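Local coordinates for ankyrin repeat domain protein (Legionella pneumophila subsp. pneumophila, PDB 6MCA), which is a Legionella effector with ankyrin repeats and a cysteine protease-like region, and interacts with LARP7, a host component of the 7SK snRNP complex, at residues Val292-Ile297 and Ala335-Ser340; His33-Phe38 and Ile68-Gln73; Ile417-Cys422 and Thr462-Asn467; Cys123-Pro128 and Ala135-Leu140. One frame throughout, in Å; residues are numbered along the deposited sequence.

Contact 1: Val292-Ile297 and Ala335-Ser340; sequences VNIYRI and AQMPIS
Ile294 pairs with Ala335 at one edge of a five-stranded antiparallel sheet. Strand 331-337 is the outermost strand within this chain. Strand 276-280 lies on the other side of 292-297. The sheet may belong to the cysteine protease-like part of this effector.

Backbone bonds set the register. Ile294 and Ala335 form a hydrogen-bonded pair: Ile294 N gives to Ala335 O at 2.9 Å, and Ala335 N gives back to Ile294 O at 2.9 Å. A single further bond runs from Met337 N to Val292 O at 3.0 Å. Asn293 faces Gln336 as a non-hydrogen-bonded pair. Gln336 CA also makes a CA-H...O contact with Val292 O at 3.3 Å.

Apolar contacts lie on the face that carries Val292, Ile294, Ala335 and Met337. Val292 and Met337 run alongside each other in the same direction, with Val292 CG1 3.7 Å from Met337 CB. The two methyls of Val292 divide the work. CG1 stands anti to the backbone N (chi1 168°) and serves Met337, while CG2 meets the side chain of Ile339 beyond the paired residues. Ile294 CB lies beside Ala335 CB. Val358 of helix 355-364 and Phe371 cover this face. Val292, Ile294 and Met337 are buried there.

Past Met337 the chain bends through an inverse gamma turn centred on Pro338. The turn brings Ile339 back toward the sheet, where Ile339 CG1 lies 3.7 Å from Val292 CG2.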
loop_
_atom_site.group_PDB
_atom_site.type_symbol
_atom_site.label_atom_id
_atom_site.label_comp_id
_atom_site.label_asym_id
_atom_site.label_seq_id
_atom_site.Cartn_x
_atom_site.Cartn_y
_atom_site.Cartn_z
ATOM N N VAL A 292 19.262 5.497 7.981
ATOM C CA VAL A 292 19.270 4.063 8.253
ATOM C C VAL A 292 20.395 3.745 9.224
ATOM O O VAL A 292 21.576 3.929 8.893
ATOM C CB VAL A 292 19.434 3.237 6.967
ATOM C CG1 VAL A 292 19.744 1.790 7.311
ATOM C CG2 VAL A 292 18.183 3.340 6.108
ATOM N N ASN A 293 20.034 3.221 10.397
ATOM C CA ASN A 293 21.000 2.823 11.416
ATOM C C ASN A 293 20.858 1.339 11.727
ATOM O O ASN A 293 19.743 0.827 11.866
ATOM C CB ASN A 293 20.822 3.642 12.699
ATOM C CG ASN A 293 21.248 5.085 12.530
ATOM O OD1 ASN A 293 22.433 5.407 12.626
ATOM N ND2 ASN A 293 20.286 5.963 12.278
ATOM N N ILE A 294 21.995 0.653 11.855
ATOM C CA ILE A 294 22.046 -0.783 12.101
ATOM C C ILE A 294 22.807 -1.021 13.397
ATOM O O ILE A 294 23.950 -0.572 13.544
ATOM C CB ILE A 294 22.711 -1.535 10.933
ATOM C CG1 ILE A 294 22.020 -1.193 9.611
ATOM C CG2 ILE A 294 22.692 -3.038 11.185
ATOM C CD1 ILE A 294 22.785 -1.646 8.387
ATOM N N TYR A 295 22.176 -1.740 14.321
ATOM C CA TYR A 295 22.701 -2.045 15.639
ATOM C C TYR A 295 22.820 -3.553 15.814
ATOM O O TYR A 295 22.175 -4.337 15.111
ATOM C CB TYR A 295 21.793 -1.494 16.752
ATOM C CG TYR A 295 21.221 -0.114 16.514
ATOM C CD1 TYR A 295 20.136 0.077 15.665
ATOM C CD2 TYR A 295 21.743 0.994 17.167
ATOM C CE1 TYR A 295 19.607 1.335 15.454
ATOM C CE2 TYR A 295 21.218 2.255 16.965
ATOM C CZ TYR A 295 20.150 2.421 16.109
ATOM O OH TYR A 295 19.627 3.677 15.906
ATOM N N ARG A 296 23.645 -3.950 16.779
ATOM C CA ARG A 296 23.689 -5.330 17.241
ATOM C C ARG A 296 22.802 -5.471 18.471
ATOM O O ARG A 296 22.861 -4.639 19.384
ATOM C CB ARG A 296 25.119 -5.757 17.571
ATOM C CG ARG A 296 25.227 -7.202 18.044
ATOM C CD ARG A 296 26.525 -7.461 18.795
ATOM N NE ARG A 296 27.701 -7.154 17.988
ATOM C CZ ARG A 296 28.215 -7.973 17.076
ATOM N NH1 ARG A 296 29.289 -7.611 16.388
ATOM N NH2 ARG A 296 27.656 -9.155 16.851
ATOM N N ILE A 297 21.980 -6.516 18.490
ATOM C CA ILE A 297 21.096 -6.780 19.621
ATOM C C ILE A 297 21.905 -7.506 20.690
ATOM O O ILE A 297 22.216 -8.691 20.548
ATOM C CB ILE A 297 19.869 -7.594 19.199
ATOM C CG1 ILE A 297 19.066 -6.836 18.139
ATOM C CG2 ILE A 297 18.999 -7.911 20.405
ATOM C CD1 ILE A 297 18.049 -7.692 17.416
ATOM N N ALA A 335 26.509 0.037 12.298
ATOM C CA ALA A 335 26.696 0.527 10.941
ATOM C C ALA A 335 25.586 1.506 10.585
ATOM O O ALA A 335 24.617 1.683 11.324
ATOM C CB ALA A 335 26.740 -0.626 9.932
ATOM N N GLN A 336 25.741 2.141 9.427
ATOM C CA GLN A 336 24.731 3.050 8.907
ATOM C C GLN A 336 24.711 2.927 7.393
ATOM O O GLN A 336 25.663 2.440 6.780
ATOM C CB GLN A 336 24.998 4.499 9.332
ATOM C CG GLN A 336 26.350 5.032 8.891
ATOM C CD GLN A 336 26.725 6.330 9.585
ATOM O OE1 GLN A 336 27.225 6.324 10.711
ATOM N NE2 GLN A 336 26.492 7.450 8.911
ATOM N N MET A 337 23.610 3.373 6.791
ATOM C CA MET A 337 23.494 3.310 5.340
ATOM C C MET A 337 23.130 4.685 4.788
ATOM O O MET A 337 22.201 5.334 5.299
ATOM C CB MET A 337 22.461 2.263 4.904
ATOM C CG MET A 337 23.013 0.843 4.888
ATOM S SD MET A 337 21.872 -0.382 4.217
ATOM C CE MET A 337 21.606 0.264 2.567
ATOM N N PRO A 338 23.832 5.161 3.754
ATOM C CA PRO A 338 23.563 6.494 3.172
ATOM C C PRO A 338 22.335 6.504 2.270
ATOM O O PRO A 338 22.404 6.661 1.047
ATOM C CB PRO A 338 24.860 6.781 2.408
ATOM C CG PRO A 338 25.338 5.434 1.986
ATOM C CD PRO A 338 24.972 4.492 3.105
ATOM N N ILE A 339 21.172 6.331 2.884
ATOM C CA ILE A 339 19.898 6.407 2.180
ATOM C C ILE A 339 19.441 7.860 2.175
ATOM O O ILE A 339 19.489 8.538 3.207
ATOM C CB ILE A 339 18.851 5.494 2.840
ATOM C CG1 ILE A 339 19.213 4.021 2.623
ATOM C CG2 ILE A 339 17.464 5.792 2.306
ATOM C CD1 ILE A 339 18.586 3.403 1.388
ATOM N N SER A 340 19.008 8.342 1.011
ATOM C CA SER A 340 18.630 9.742 0.874
ATOM C C SER A 340 17.429 10.071 1.755
ATOM O O SER A 340 16.529 9.249 1.955
ATOM C CB SER A 340 18.313 10.068 -0.585
ATOM O OG SER A 340 17.027 9.597 -0.948
HETATM O O HOH W 1 22.263 6.812 7.839
#

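Contact 2: His33-Phe38 and Ile68-Gln73; sequences HRMPDF and IKIAEQ
A helix-to-helix connection packs here against helix 68-76, near the N-terminal end of the modelled chain. The loop follows helix 26-31, which closes in a Schellman motif with His33 as its C-prime residue. Asp37 then takes the N-cap position of helix 38-43.

Ile70 is the central side chain. Its CG2 branch meets Pro36 CD at 3.6 Å and also reaches the edge of the Phe38 ring, near the ring plane, with CZ 4.1 Å away. Its CD1 lies 3.6 Å from the backbone Arg34 O. Its CG1 touches the sulfur of Met35. The side chains of Met35 and Ile70 run antiparallel alongside each other. The Met35 chain folds at chi2 (72°) and chi3 (69°), and the two bends bring SD and CE to Ile70 CG1 and Gln73 CG. Met35 SD is 3.6 Å from Gln73 CG.

Gln73 also crosses Phe38 at about a right angle, with Gln73 CB 3.6 Å from Phe38 CE2. Its aliphatic carbons do this packing. Elsewhere Pro36 and Phe38 touch Ile26 of helix 26-31, and Ile70 touches Cys62.

No hydrogen bond joins the two segments. The loop is held to the helix by shape and apolar contact, with exposed Met35 packed against buried Ile70.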
loop_
_atom_site.group_PDB
_atom_site.type_symbol
_atom_site.label_atom_id
_atom_site.label_comp_id
_atom_site.label_asym_id
_atom_site.label_seq_id
_atom_site.Cartn_x
_atom_site.Cartn_y
_atom_site.Cartn_z
ATOM N N HIS A 33 -16.537 -16.365 20.883
ATOM C CA HIS A 33 -17.068 -17.524 20.163
ATOM C C HIS A 33 -18.334 -18.080 20.809
ATOM O O HIS A 33 -18.648 -19.263 20.663
ATOM C CB HIS A 33 -16.011 -18.625 20.021
ATOM C CG HIS A 33 -14.916 -18.289 19.058
ATOM N ND1 HIS A 33 -14.599 -19.091 17.984
ATOM C CD2 HIS A 33 -14.064 -17.238 19.008
ATOM C CE1 HIS A 33 -13.600 -18.546 17.310
ATOM N NE2 HIS A 33 -13.257 -17.422 17.912
ATOM N N ARG A 34 -19.076 -17.234 21.518
ATOM C CA ARG A 34 -20.368 -17.602 22.076
ATOM C C ARG A 34 -21.481 -17.037 21.205
ATOM O O ARG A 34 -21.430 -15.873 20.794
ATOM C CB ARG A 34 -20.523 -17.090 23.510
ATOM C CG ARG A 34 -19.782 -17.902 24.557
ATOM C CD ARG A 34 -20.095 -17.396 25.957
ATOM N NE ARG A 34 -19.389 -16.156 26.261
ATOM C CZ ARG A 34 -19.675 -15.364 27.289
ATOM N NH1 ARG A 34 -18.978 -14.253 27.487
ATOM N NH2 ARG A 34 -20.660 -15.680 28.120
ATOM N N MET A 35 -22.478 -17.862 20.921
ATOM C CA MET A 35 -23.628 -17.402 20.152
ATOM C C MET A 35 -24.412 -16.389 20.975
ATOM O O MET A 35 -24.843 -16.712 22.090
ATOM C CB MET A 35 -24.519 -18.576 19.758
ATOM C CG MET A 35 -25.781 -18.165 19.016
ATOM S SD MET A 35 -25.440 -17.606 17.336
ATOM C CE MET A 35 -24.949 -19.146 16.563
ATOM N N PRO A 36 -24.610 -15.170 20.486
ATOM C CA PRO A 36 -25.293 -14.153 21.291
ATOM C C PRO A 36 -26.769 -14.471 21.476
ATOM O O PRO A 36 -27.394 -15.179 20.682
ATOM C CB PRO A 36 -25.107 -12.866 20.476
ATOM C CG PRO A 36 -23.992 -13.164 19.518
ATOM C CD PRO A 36 -24.106 -14.622 19.218
ATOM N N ASP A 37 -27.322 -13.929 22.561
ATOM C CA ASP A 37 -28.763 -13.973 22.812
ATOM C C ASP A 37 -29.375 -12.749 22.136
ATOM O O ASP A 37 -29.624 -11.712 22.753
ATOM C CB ASP A 37 -29.046 -14.009 24.309
ATOM C CG ASP A 37 -30.518 -14.218 24.626
ATOM O OD1 ASP A 37 -31.323 -14.372 23.684
ATOM O OD2 ASP A 37 -30.867 -14.230 25.825
ATOM N N PHE A 38 -29.616 -12.887 20.827
ATOM C CA PHE A 38 -30.044 -11.751 20.016
ATOM C C PHE A 38 -31.326 -11.128 20.552
ATOM O O PHE A 38 -31.486 -9.901 20.524
ATOM C CB PHE A 38 -30.237 -12.185 18.562
ATOM C CG PHE A 38 -29.034 -12.852 17.961
ATOM C CD1 PHE A 38 -27.938 -12.107 17.558
ATOM C CD2 PHE A 38 -29.003 -14.228 17.790
ATOM C CE1 PHE A 38 -26.831 -12.721 17.001
ATOM C CE2 PHE A 38 -27.900 -14.847 17.234
ATOM C CZ PHE A 38 -26.812 -14.093 16.839
ATOM N N ILE A 68 -18.953 -18.320 11.144
ATOM C CA ILE A 68 -19.943 -18.369 10.073
ATOM C C ILE A 68 -21.345 -18.660 10.607
ATOM O O ILE A 68 -22.333 -18.194 10.030
ATOM C CB ILE A 68 -19.511 -19.391 9.004
ATOM C CG1 ILE A 68 -20.369 -19.248 7.745
ATOM C CG2 ILE A 68 -19.560 -20.812 9.551
ATOM C CD1 ILE A 68 -19.666 -19.677 6.477
ATOM N N LYS A 69 -21.470 -19.411 11.706
ATOM C CA LYS A 69 -22.799 -19.695 12.243
ATOM C C LYS A 69 -23.459 -18.440 12.806
ATOM O O LYS A 69 -24.656 -18.204 12.584
ATOM C CB LYS A 69 -22.709 -20.785 13.312
ATOM C CG LYS A 69 -21.791 -21.941 12.946
ATOM C CD LYS A 69 -22.497 -23.283 13.078
ATOM C CE LYS A 69 -23.213 -23.662 11.792
ATOM N NZ LYS A 69 -23.752 -25.050 11.845
ATOM N N ILE A 70 -22.697 -17.619 13.531
ATOM C CA ILE A 70 -23.248 -16.373 14.051
ATOM C C ILE A 70 -23.594 -15.427 12.907
ATOM O O ILE A 70 -24.585 -14.689 12.970
ATOM C CB ILE A 70 -22.267 -15.732 15.048
ATOM C CG1 ILE A 70 -21.766 -16.783 16.042
ATOM C CG2 ILE A 70 -22.931 -14.576 15.778
ATOM C CD1 ILE A 70 -21.101 -16.201 17.269
ATOM N N ALA A 71 -22.795 -15.447 11.836
ATOM C CA ALA A 71 -23.109 -14.627 10.671
ATOM C C ALA A 71 -24.392 -15.097 9.996
ATOM O O ALA A 71 -25.191 -14.278 9.531
ATOM C CB ALA A 71 -21.941 -14.644 9.685
ATOM N N GLU A 72 -24.603 -16.415 9.930
ATOM C CA GLU A 72 -25.857 -16.941 9.402
ATOM C C GLU A 72 -27.035 -16.494 10.254
ATOM O O GLU A 72 -28.087 -16.113 9.724
ATOM C CB GLU A 72 -25.806 -18.467 9.333
ATOM C CG GLU A 72 -24.860 -19.027 8.287
ATOM C CD GLU A 72 -24.657 -20.522 8.435
ATOM O OE1 GLU A 72 -24.182 -21.158 7.471
ATOM O OE2 GLU A 72 -24.978 -21.062 9.516
ATOM N N GLN A 73 -26.877 -16.542 11.578
ATOM C CA GLN A 73 -27.926 -16.051 12.468
ATOM C C GLN A 73 -28.234 -14.584 12.196
ATOM O O GLN A 73 -29.400 -14.189 12.095
ATOM C CB GLN A 73 -27.515 -16.253 13.927
ATOM C CG GLN A 73 -27.476 -17.702 14.365
ATOM C CD GLN A 73 -28.817 -18.389 14.216
ATOM O OE1 GLN A 73 -29.850 -17.855 14.621
ATOM N NE2 GLN A 73 -28.809 -19.583 13.635
#

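Contact 3: Ile417-Cys422 and Thr462-Asn467; sequences ILFQAC and TRKGNN
Phe419 lays the end of its ring against the first turn of helix 463-474. Phe419 CZ is 3.6 Å from Lys464 CB, and Phe419 CE1 is 3.9 Å from Gly465 N. Both approach the ring obliquely. The ring reaches across because its CG is anti to the backbone N (chi1 -172°). Gly465 offers bare backbone at this point. Leu468 of the same helix, with Tyr452 and Tyr456, also touches the buried ring.

The polar contacts involve the end of helix 404-421. Asn467 ND2 gives a hydrogen bond to Cys422 O at 2.7 Å. The donor lies in the carbonyl plane, with a C=O...N angle of 156°. The acceptor is tilted from the amide plane of Asn467. The other end of this amide, OD1, accepts from His424 N, so the amide holds the chain just past the helix at two points. Beyond CB, the Lys464 chain passes Phe419 O on its way to Gln420 O, to which Lys464 NZ makes a weak 3.5 Å hydrogen bond.

One water ties the backbones together. It donates to Phe419 O and to Lys464 O, and it lies close to Asn467 ND2.

Thr462 starts the second helix, with OG1 accepting from Gly465 N at 3.1 Å. That bond caps the first turn, which Phe419 touches. The local helix axes pass 9.4 Å apart at 122°. The contact joins the C-terminal part of helix 404-421 to the N-terminus of helix 463-474 in the helical C-terminal part of the chain, and its named motif is the threonine N-cap.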
loop_
_atom_site.group_PDB
_atom_site.type_symbol
_atom_site.label_atom_id
_atom_site.label_comp_id
_atom_site.label_asym_id
_atom_site.label_seq_id
_atom_site.Cartn_x
_atom_site.Cartn_y
_atom_site.Cartn_z
ATOM N N ILE A 417 2.130 12.440 -14.760
ATOM C CA ILE A 417 3.515 11.967 -14.821
ATOM C C ILE A 417 4.370 12.943 -15.620
ATOM O O ILE A 417 5.411 13.419 -15.150
ATOM C CB ILE A 417 3.581 10.554 -15.427
ATOM C CG1 ILE A 417 2.818 9.549 -14.566
ATOM C CG2 ILE A 417 5.032 10.120 -15.605
ATOM C CD1 ILE A 417 2.885 8.132 -15.098
ATOM N N LEU A 418 3.922 13.266 -16.835
ATOM C CA LEU A 418 4.704 14.108 -17.736
ATOM C C LEU A 418 4.979 15.477 -17.123
ATOM O O LEU A 418 6.112 15.971 -17.163
ATOM C CB LEU A 418 3.973 14.255 -19.071
ATOM C CG LEU A 418 4.520 15.279 -20.067
ATOM C CD1 LEU A 418 5.933 14.918 -20.499
ATOM C CD2 LEU A 418 3.597 15.397 -21.270
ATOM N N PHE A 419 3.955 16.104 -16.542
ATOM C CA PHE A 419 4.119 17.468 -16.055
ATOM C C PHE A 419 4.935 17.513 -14.769
ATOM O O PHE A 419 5.804 18.380 -14.613
ATOM C CB PHE A 419 2.754 18.122 -15.843
ATOM C CG PHE A 419 2.827 19.590 -15.529
ATOM C CD1 PHE A 419 3.131 20.511 -16.519
ATOM C CD2 PHE A 419 2.590 20.049 -14.243
ATOM C CE1 PHE A 419 3.199 21.862 -16.232
ATOM C CE2 PHE A 419 2.656 21.399 -13.950
ATOM C CZ PHE A 419 2.961 22.306 -14.947
ATOM N N GLN A 420 4.684 16.591 -13.837
ATOM C CA GLN A 420 5.292 16.701 -12.518
ATOM C C GLN A 420 6.651 16.023 -12.407
ATOM O O GLN A 420 7.512 16.515 -11.669
ATOM C CB GLN A 420 4.357 16.116 -11.455
ATOM C CG GLN A 420 2.979 16.760 -11.402
ATOM C CD GLN A 420 2.212 16.388 -10.147
ATOM O OE1 GLN A 420 2.788 16.273 -9.065
ATOM N NE2 GLN A 420 0.906 16.192 -10.288
ATOM N N ALA A 421 6.878 14.913 -13.112
ATOM C CA ALA A 421 8.011 14.048 -12.813
ATOM C C ALA A 421 9.082 14.008 -13.895
ATOM O O ALA A 421 10.107 13.347 -13.698
ATOM C CB ALA A 421 7.517 12.623 -12.537
ATOM N N CYS A 422 8.890 14.689 -15.021
ATOM C CA CYS A 422 9.823 14.615 -16.141
ATOM C C CYS A 422 10.578 15.933 -16.276
ATOM O O CYS A 422 9.967 16.983 -16.502
ATOM C CB CYS A 422 9.090 14.280 -17.441
ATOM S SG CYS A 422 8.431 12.596 -17.509
ATOM N N THR A 462 5.253 29.334 -15.435
ATOM C CA THR A 462 5.839 28.722 -14.255
ATOM C C THR A 462 7.114 27.968 -14.629
ATOM O O THR A 462 7.464 27.821 -15.803
ATOM C CB THR A 462 4.842 27.778 -13.581
ATOM O OG1 THR A 462 4.426 26.768 -14.511
ATOM C CG2 THR A 462 3.621 28.548 -13.096
ATOM N N ARG A 463 7.818 27.492 -13.601
ATOM C CA ARG A 463 9.018 26.695 -13.830
ATOM C C ARG A 463 8.676 25.400 -14.557
ATOM O O ARG A 463 9.324 25.032 -15.546
ATOM C CB ARG A 463 9.704 26.405 -12.495
ATOM C CG ARG A 463 11.223 26.401 -12.542
ATOM C CD ARG A 463 11.801 26.629 -11.153
ATOM N NE ARG A 463 11.476 27.957 -10.638
ATOM C CZ ARG A 463 11.252 28.228 -9.356
ATOM N NH1 ARG A 463 11.313 27.262 -8.450
ATOM N NH2 ARG A 463 10.963 29.467 -8.979
ATOM N N LYS A 464 7.639 24.704 -14.089
ATOM C CA LYS A 464 7.276 23.429 -14.692
ATOM C C LYS A 464 6.613 23.615 -16.051
ATOM O O LYS A 464 6.754 22.753 -16.923
ATOM C CB LYS A 464 6.375 22.642 -13.743
ATOM C CG LYS A 464 7.098 22.182 -12.486
ATOM C CD LYS A 464 6.272 21.187 -11.692
ATOM C CE LYS A 464 7.090 20.582 -10.563
ATOM N NZ LYS A 464 8.295 19.871 -11.073
ATOM N N GLY A 465 5.907 24.726 -16.262
ATOM C CA GLY A 465 5.414 25.022 -17.599
ATOM C C GLY A 465 6.541 25.268 -18.585
ATOM O O GLY A 465 6.479 24.836 -19.742
ATOM N N ASN A 466 7.589 25.964 -18.140
ATOM C CA ASN A 466 8.780 26.140 -18.964
ATOM C C ASN A 466 9.430 24.796 -19.277
ATOM O O ASN A 466 9.832 24.535 -20.420
ATOM C CB ASN A 466 9.769 27.065 -18.249
ATOM C CG ASN A 466 10.760 27.706 -19.196
ATOM O OD1 ASN A 466 11.969 27.531 -19.058
ATOM N ND2 ASN A 466 10.252 28.464 -20.162
ATOM N N ASN A 467 9.540 23.929 -18.267
ATOM C CA ASN A 467 10.097 22.598 -18.492
ATOM C C ASN A 467 9.244 21.803 -19.475
ATOM O O ASN A 467 9.774 21.056 -20.306
ATOM C CB ASN A 467 10.228 21.853 -17.164
ATOM C CG ASN A 467 10.642 20.405 -17.347
ATOM O OD1 ASN A 467 11.829 20.093 -17.448
ATOM N ND2 ASN A 467 9.661 19.510 -17.380
HETATM O O HOH W 2 7.350 19.882 -16.568
#

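Contact 4: Cys123-Pro128 and Ala135-Leu140; sequences CVLVYP and AIKQLL
Ile136 is the first residue of 135-140 to touch the loop and turn at 123-128. Its CG2 meets Pro128 CB at 3.6 Å. Ile136 also touches Leu101 and Thr104 of helix 101-109.

Lys137 follows with its aliphatic part. Lys137 CG lies 3.8 Å from Pro128 CB and 4.1 Å from Leu125 CD2. The chain bends at chi2, chi3 and chi4 and curls back, so that the ammonium end forms a salt bridge with Asp134, one turn earlier. The carbons therefore serve the apolar contact, and the charge is paired nearby.

One turn on from Ile136, Leu140 closes the contact. Its CG is anti to the carbonyl carbon (chi1 -69°), and with chi2 at 166° CD1 comes to two partners. Leu140 CD1 is 3.7 Å from Leu125 CD2 and 3.9 Å from Val124 CG1. Leu125 and Leu140 overlap head to tail, while Val124 comes in at a slant.

On the facing segment, a type I turn from Cys123 to Val126 leads into helix 126-131. Val96 of helix 91-97 touches Val124 and Pro128. Such a short helix pair, closed by apolar side chains and stacked on the preceding pair, is characteristic of ankyrin repeats.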
loop_
_atom_site.group_PDB
_atom_site.type_symbol
_atom_site.label_atom_id
_atom_site.label_comp_id
_atom_site.label_asym_id
_atom_site.label_seq_id
_atom_site.Cartn_x
_atom_site.Cartn_y
_atom_site.Cartn_z
ATOM N N CYS A 123 -11.355 -1.252 -3.624
ATOM C CA CYS A 123 -12.462 -2.174 -3.814
ATOM C C CYS A 123 -12.127 -3.552 -3.243
ATOM O O CYS A 123 -11.020 -3.808 -2.763
ATOM C CB CYS A 123 -12.835 -2.262 -5.293
ATOM S SG CYS A 123 -11.680 -3.187 -6.326
ATOM N N VAL A 124 -13.108 -4.456 -3.308
ATOM C CA VAL A 124 -12.994 -5.764 -2.668
ATOM C C VAL A 124 -11.880 -6.596 -3.291
ATOM O O VAL A 124 -11.236 -7.399 -2.604
ATOM C CB VAL A 124 -14.356 -6.488 -2.737
ATOM C CG1 VAL A 124 -14.267 -7.885 -2.141
ATOM C CG2 VAL A 124 -15.426 -5.671 -2.028
ATOM N N LEU A 125 -11.619 -6.413 -4.586
ATOM C CA LEU A 125 -10.674 -7.260 -5.307
ATOM C C LEU A 125 -9.214 -6.873 -5.101
ATOM O O LEU A 125 -8.335 -7.660 -5.466
ATOM C CB LEU A 125 -10.983 -7.226 -6.807
ATOM C CG LEU A 125 -11.955 -8.255 -7.384
ATOM C CD1 LEU A 125 -12.246 -7.927 -8.839
ATOM C CD2 LEU A 125 -11.399 -9.662 -7.252
ATOM N N VAL A 126 -8.934 -5.700 -4.527
ATOM C CA VAL A 126 -7.578 -5.150 -4.557
ATOM C C VAL A 126 -6.595 -6.078 -3.851
ATOM O O VAL A 126 -5.551 -6.446 -4.404
ATOM C CB VAL A 126 -7.560 -3.739 -3.943
ATOM C CG1 VAL A 126 -6.132 -3.310 -3.637
ATOM C CG2 VAL A 126 -8.231 -2.747 -4.879
ATOM N N TYR A 127 -6.908 -6.466 -2.617
ATOM C CA TYR A 127 -5.970 -7.261 -1.832
ATOM C C TYR A 127 -5.832 -8.686 -2.366
ATOM O O TYR A 127 -4.706 -9.196 -2.430
ATOM C CB TYR A 127 -6.375 -7.265 -0.355
ATOM C CG TYR A 127 -5.958 -6.006 0.369
ATOM C CD1 TYR A 127 -4.615 -5.691 0.533
ATOM C CD2 TYR A 127 -6.904 -5.125 0.875
ATOM C CE1 TYR A 127 -4.225 -4.539 1.186
ATOM C CE2 TYR A 127 -6.524 -3.968 1.531
ATOM C CZ TYR A 127 -5.183 -3.681 1.683
ATOM O OH TYR A 127 -4.801 -2.531 2.335
ATOM N N PRO A 128 -6.916 -9.375 -2.749
ATOM C CA PRO A 128 -6.726 -10.684 -3.398
ATOM C C PRO A 128 -5.944 -10.602 -4.698
ATOM O O PRO A 128 -5.194 -11.533 -5.016
ATOM C CB PRO A 128 -8.160 -11.184 -3.628
ATOM C CG PRO A 128 -9.038 -10.002 -3.428
ATOM C CD PRO A 128 -8.337 -9.137 -2.441
ATOM N N ALA A 135 -8.619 -18.349 -5.942
ATOM C CA ALA A 135 -9.920 -18.935 -5.631
ATOM C C ALA A 135 -10.932 -17.862 -5.245
ATOM O O ALA A 135 -12.053 -17.828 -5.768
ATOM C CB ALA A 135 -9.774 -19.968 -4.514
ATOM N N ILE A 136 -10.550 -16.972 -4.327
ATOM C CA ILE A 136 -11.466 -15.918 -3.905
ATOM C C ILE A 136 -11.683 -14.914 -5.032
ATOM O O ILE A 136 -12.778 -14.350 -5.166
ATOM C CB ILE A 136 -10.949 -15.257 -2.610
ATOM C CG1 ILE A 136 -12.107 -14.657 -1.811
ATOM C CG2 ILE A 136 -9.888 -14.209 -2.902
ATOM C CD1 ILE A 136 -11.832 -14.571 -0.326
ATOM N N LYS A 137 -10.674 -14.706 -5.882
ATOM C CA LYS A 137 -10.855 -13.844 -7.045
ATOM C C LYS A 137 -11.902 -14.414 -7.993
ATOM O O LYS A 137 -12.751 -13.678 -8.504
ATOM C CB LYS A 137 -9.528 -13.653 -7.777
ATOM C CG LYS A 137 -8.590 -12.650 -7.132
ATOM C CD LYS A 137 -7.731 -11.963 -8.180
ATOM C CE LYS A 137 -6.929 -12.965 -8.993
ATOM N NZ LYS A 137 -6.005 -13.759 -8.141
ATOM N N GLN A 138 -11.859 -15.725 -8.236
ATOM C CA GLN A 138 -12.838 -16.340 -9.126
ATOM C C GLN A 138 -14.223 -16.357 -8.494
ATOM O O GLN A 138 -15.231 -16.184 -9.189
ATOM C CB GLN A 138 -12.393 -17.754 -9.496
ATOM C CG GLN A 138 -11.192 -17.788 -10.422
ATOM C CD GLN A 138 -10.591 -19.172 -10.550
ATOM O OE1 GLN A 138 -11.021 -20.112 -9.880
ATOM N NE2 GLN A 138 -9.588 -19.303 -11.409
ATOM N N LEU A 139 -14.292 -16.564 -7.175
ATOM C CA LEU A 139 -15.575 -16.474 -6.487
ATOM C C LEU A 139 -16.177 -15.082 -6.633
ATOM O O LEU A 139 -17.387 -14.939 -6.847
ATOM C CB LEU A 139 -15.408 -16.837 -5.010
ATOM C CG LEU A 139 -16.659 -16.750 -4.130
ATOM C CD1 LEU A 139 -17.832 -17.491 -4.762
ATOM C CD2 LEU A 139 -16.370 -17.284 -2.736
ATOM N N LEU A 140 -15.346 -14.042 -6.530
ATOM C CA LEU A 140 -15.846 -12.681 -6.701
ATOM C C LEU A 140 -16.230 -12.409 -8.153
ATOM O O LEU A 140 -17.217 -11.711 -8.417
ATOM C CB LEU A 140 -14.803 -11.676 -6.216
ATOM C CG LEU A 140 -14.556 -11.665 -4.705
ATOM C CD1 LEU A 140 -13.290 -10.893 -4.365
ATOM C CD2 LEU A 140 -15.755 -11.085 -3.970
#

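Contact 4 is the most buried of the four, while contacts 1, 2 and 3 are each partly buried. Contacts 2 and 4 lie on the same side of the chain's centre, with centres about 25 Å apart. Both are joined by apolar packing without a cross-segment hydrogen bond. Helix 101-109 lies between them in sequence and touches both helices 68-76 and 134-142. Contact 1 differs in kind: backbone bonds pair two strands, and side chains fill one face. Contact 3, about 57 Å from contact 2 between centres, mixes an aromatic ring with side-chain and water bonds to backbone carbonyls near a helix end.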